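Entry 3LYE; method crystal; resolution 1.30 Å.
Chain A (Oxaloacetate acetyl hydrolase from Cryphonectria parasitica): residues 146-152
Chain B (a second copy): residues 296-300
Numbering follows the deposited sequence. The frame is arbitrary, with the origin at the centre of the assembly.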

ATOM      1  N   LEU A 146     -12.538  14.070  24.545  1.00 13.58           N
ATOM      2  CA  LEU A 146     -13.176  15.178  23.847  1.00 12.66           C
ATOM      3  C   LEU A 146     -12.224  15.831  22.855  1.00 12.49           C
ATOM      4  O   LEU A 146     -12.695  16.376  21.862  1.00 12.60           O
ATOM      5  N   VAL A 147     -10.919  15.773  23.105  1.00 12.48           N
ATOM      6  CA  VAL A 147      -9.929  16.301  22.161  1.00 12.23           C
ATOM      7  C   VAL A 147     -10.109  15.484  20.850  1.00 12.47           C
ATOM      8  O   VAL A 147     -10.082  16.036  19.751  1.00 13.07           O
ATOM      9  N   ARG A 148     -10.259  14.164  20.972  1.00 11.43           N
ATOM     10  CA  ARG A 148     -10.448  13.320  19.791  1.00 12.20           C
ATOM     11  C   ARG A 148     -11.754  13.674  19.083  1.00 11.00           C
ATOM     12  O   ARG A 148     -11.782  13.882  17.853  1.00 11.02           O
ATOM     13  N   ILE A 149     -12.842  13.789  19.835  1.00 10.94           N
ATOM     14  CA  ILE A 149     -14.116  14.092  19.221  1.00 10.34           C
ATOM     15  C   ILE A 149     -14.057  15.460  18.518  1.00 10.03           C
ATOM     16  O   ILE A 149     -14.504  15.605  17.385  1.00 10.26           O
ATOM     17  N   ARG A 150     -13.493  16.446  19.191  1.00 10.41           N
ATOM     18  CA  ARG A 150     -13.380  17.791  18.650  1.00 11.35           C
ATOM     19  C   ARG A 150     -12.628  17.812  17.342  1.00 11.63           C
ATOM     20  O   ARG A 150     -13.028  18.488  16.397  1.00 11.44           O
ATOM     21  N   ALA A 151     -11.507  17.107  17.302  1.00 10.32           N
ATOM     22  CA  ALA A 151     -10.714  17.053  16.081  1.00  9.99           C
ATOM     23  C   ALA A 151     -11.509  16.450  14.920  1.00  9.79           C
ATOM     24  O   ALA A 151     -11.472  16.929  13.795  1.00 10.32           O
ATOM     25  N   ALA A 152     -12.224  15.373  15.206  1.00  8.78           N
ATOM     26  CA  ALA A 152     -13.027  14.695  14.219  1.00  8.65           C
ATOM     27  C   ALA A 152     -14.162  15.564  13.684  1.00  8.43           C
ATOM     28  O   ALA A 152     -14.345  15.669  12.463  1.00  9.48           O
TER
ATOM     29  N   ASN B 296      -4.096  22.788  17.636  1.00 18.48           N
ATOM     30  CA  ASN B 296      -4.522  23.842  18.519  1.00 20.86           C
ATOM     31  C   ASN B 296      -6.047  23.871  18.677  1.00 20.76           C
ATOM     32  O   ASN B 296      -6.559  24.037  19.794  1.00 23.52           O
ATOM     33  N   GLY B 297      -6.772  23.713  17.566  1.00 17.97           N
ATOM     34  CA  GLY B 297      -8.233  23.716  17.589  1.00 17.79           C
ATOM     35  C   GLY B 297      -8.829  22.592  18.412  1.00 18.82           C
ATOM     36  O   GLY B 297      -9.893  22.738  19.005  1.00 21.61           O
ATOM     37  N   ALA B 298      -8.136  21.460  18.456  1.00 16.72           N
ATOM     38  CA  ALA B 298      -8.630  20.314  19.219  1.00 16.98           C
ATOM     39  C   ALA B 298      -8.557  20.501  20.738  1.00 18.75           C
ATOM     40  O   ALA B 298      -9.169  19.756  21.479  1.00 18.75           O
ATOM     41  N   GLY B 299      -7.792  21.475  21.197  1.00 21.13           N
ATOM     42  CA  GLY B 299      -7.694  21.751  22.629  1.00 23.25           C
ATOM     43  C   GLY B 299      -6.908  20.789  23.492  1.00 28.99           C
ATOM     44  O   GLY B 299      -7.090  20.759  24.734  1.00 33.84           O
ATOM     45  N   GLY B 300      -6.011  20.059  22.847  1.00 31.36           N
ATOM     46  CA  GLY B 300      -5.154  19.085  23.502  1.00 36.78           C
ATOM     47  C   GLY B 300      -4.231  18.433  22.470  1.00 36.04           C
ATOM     48  O   GLY B 300      -4.099  18.902  21.306  1.00 34.87           O
TER

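A helix that presents small residues and one long polar side chain can receive the end of another helix, where backbone carbonyls may be free to accept hydrogen bonds from side-chain donors. The contact between two copies of oxaloacetate acetyl hydrolase illustrates this principle on a small scale, with 244 Å² buried in all. Chain A contributes a continuous helix, and its residues V147(A), R150(A) and A151(A), about one turn or less apart, make every contact. Chain B contributes a helix end running into a glycine-rich turn, with A298(B) at the centre of the contact.

The polar component is a single hydrogen bond. The CA-to-CB bond of R150(A) points toward chain B, and its side chain leaves the helix extended, with chi1 and chi2 both t, before chi3 turns to m. This course carries the guanidinium alongside the turn, where NH1 of R150(A) donates to the backbone O of A298(B) at 2.8 Å. The N-H...O angle of 165° is nearly straight, and the acceptor lies at the edge of the guanidinium, near its plane, where the N-H bonds point. NE and NH2 are hydrogen-bonded elsewhere in the structure, so each guanidinium nitrogen has a hydrogen-bonding partner. On the way, the aliphatic part of the same side chain passes the preceding residue, CD of R150(A) lying 3.6 Å from O of G297(B).

The apolar component gathers around the methyl of A298(B), the residue with the largest area covered here. The CA-to-CB bonds of V147(A), A151(A) and A298(B) all point sideways relative to the other stretch, in contrast to that of R150(A). CG1 of V147(A) lies 3.9 Å from CB of A298(B), and CB of A151(A) lies 4.0 Å from the same CB. These two chain A residues are about one helical turn apart, joined by the backbone hydrogen bond from N of A151(A) to O of V147(A), so a single methyl can meet both. With only methyl groups as their side chains, A151(A) and A298(B) have CA atoms 5.0 Å apart.

The third component is packing against glycine. V147(A), with chi1 t, places CG2 3.9 Å from C of G299(B) and 3.7 Å from CA of G300(B). G299(B) leaves helical geometry with a positive phi of 73°, a conformation that itself favours glycine. The surroundings add to this: a CB on G299(B) would sit a tight 3.1 Å from NH1 of R150(A), while one on G300(B) would clash with CG2 of V147(A) at 2.5 Å. Glycine thus leaves room for both the valine methyl and the arginine.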

ATOM      1  CB  LEU A 146     -13.823  16.157  24.795  1.00 12.95           C
ATOM      2  CG  LEU A 146     -14.922  15.544  25.638  1.00 16.68           C
ATOM      3  CD1 LEU A 146     -15.391  16.547  26.687  1.00 18.08           C
ATOM      4  CD2 LEU A 146     -16.063  15.074  24.784  1.00 17.18           C
ATOM      5  CB  VAL A 147      -8.485  16.162  22.694  1.00 14.62           C
ATOM      6  CG1 VAL A 147      -7.489  16.402  21.586  1.00 14.22           C
ATOM      7  CG2 VAL A 147      -8.252  17.146  23.802  1.00 15.28           C
ATOM      8  CB  ARG A 148     -10.378  11.802  20.172  1.00 12.67           C
ATOM      9  CG  ARG A 148      -9.067  11.542  21.004  1.00 16.65           C
ATOM     10  CD  ARG A 148      -8.164  10.325  20.973  1.00 26.01           C
ATOM     11  NE  ARG A 148      -8.748   9.295  21.714  1.00 22.92           N
ATOM     12  CZ  ARG A 148      -8.244   8.216  22.358  1.00 18.54           C
ATOM     13  NH1 ARG A 148      -6.973   7.980  22.780  1.00 18.47           N
ATOM     14  NH2 ARG A 148      -9.187   7.400  22.741  1.00 17.78           N
ATOM     15  CB  ILE A 149     -15.260  14.050  20.241  1.00 10.89           C
ATOM     16  CG1 ILE A 149     -15.393  12.657  20.885  1.00 11.69           C
ATOM     17  CG2 ILE A 149     -16.556  14.447  19.593  1.00 11.25           C
ATOM     18  CD1 ILE A 149     -15.733  11.563  19.919  1.00 12.97           C
ATOM     19  CB  ARG A 150     -12.635  18.672  19.692  1.00 14.04           C
ATOM     20  CG  ARG A 150     -12.773  20.131  19.641  1.00 19.82           C
ATOM     21  CD  ARG A 150     -12.219  20.789  20.924  1.00 17.40           C
ATOM     22  NE  ARG A 150     -13.006  20.475  22.115  1.00 17.79           N
ATOM     23  CZ  ARG A 150     -12.535  19.937  23.238  1.00 17.41           C
ATOM     24  NH1 ARG A 150     -11.264  19.633  23.385  1.00 15.93           N
ATOM     25  NH2 ARG A 150     -13.362  19.700  24.238  1.00 19.88           N
ATOM     26  CB  ALA A 151      -9.414  16.292  16.317  1.00  9.90           C
ATOM     27  CB  ALA A 152     -13.549  13.390  14.784  1.00  9.43           C
TER
ATOM     28  CB  ASN B 296      -3.989  25.191  18.014  1.00 23.86           C
ATOM     29  CG  ASN B 296      -2.460  25.328  18.148  1.00 31.35           C
ATOM     30  OD1 ASN B 296      -1.802  26.005  17.332  1.00 34.79           O
ATOM     31  ND2 ASN B 296      -1.891  24.710  19.185  1.00 33.95           N
ATOM     32  CB  ALA B 298      -7.929  19.050  18.799  1.00 15.68           C
TER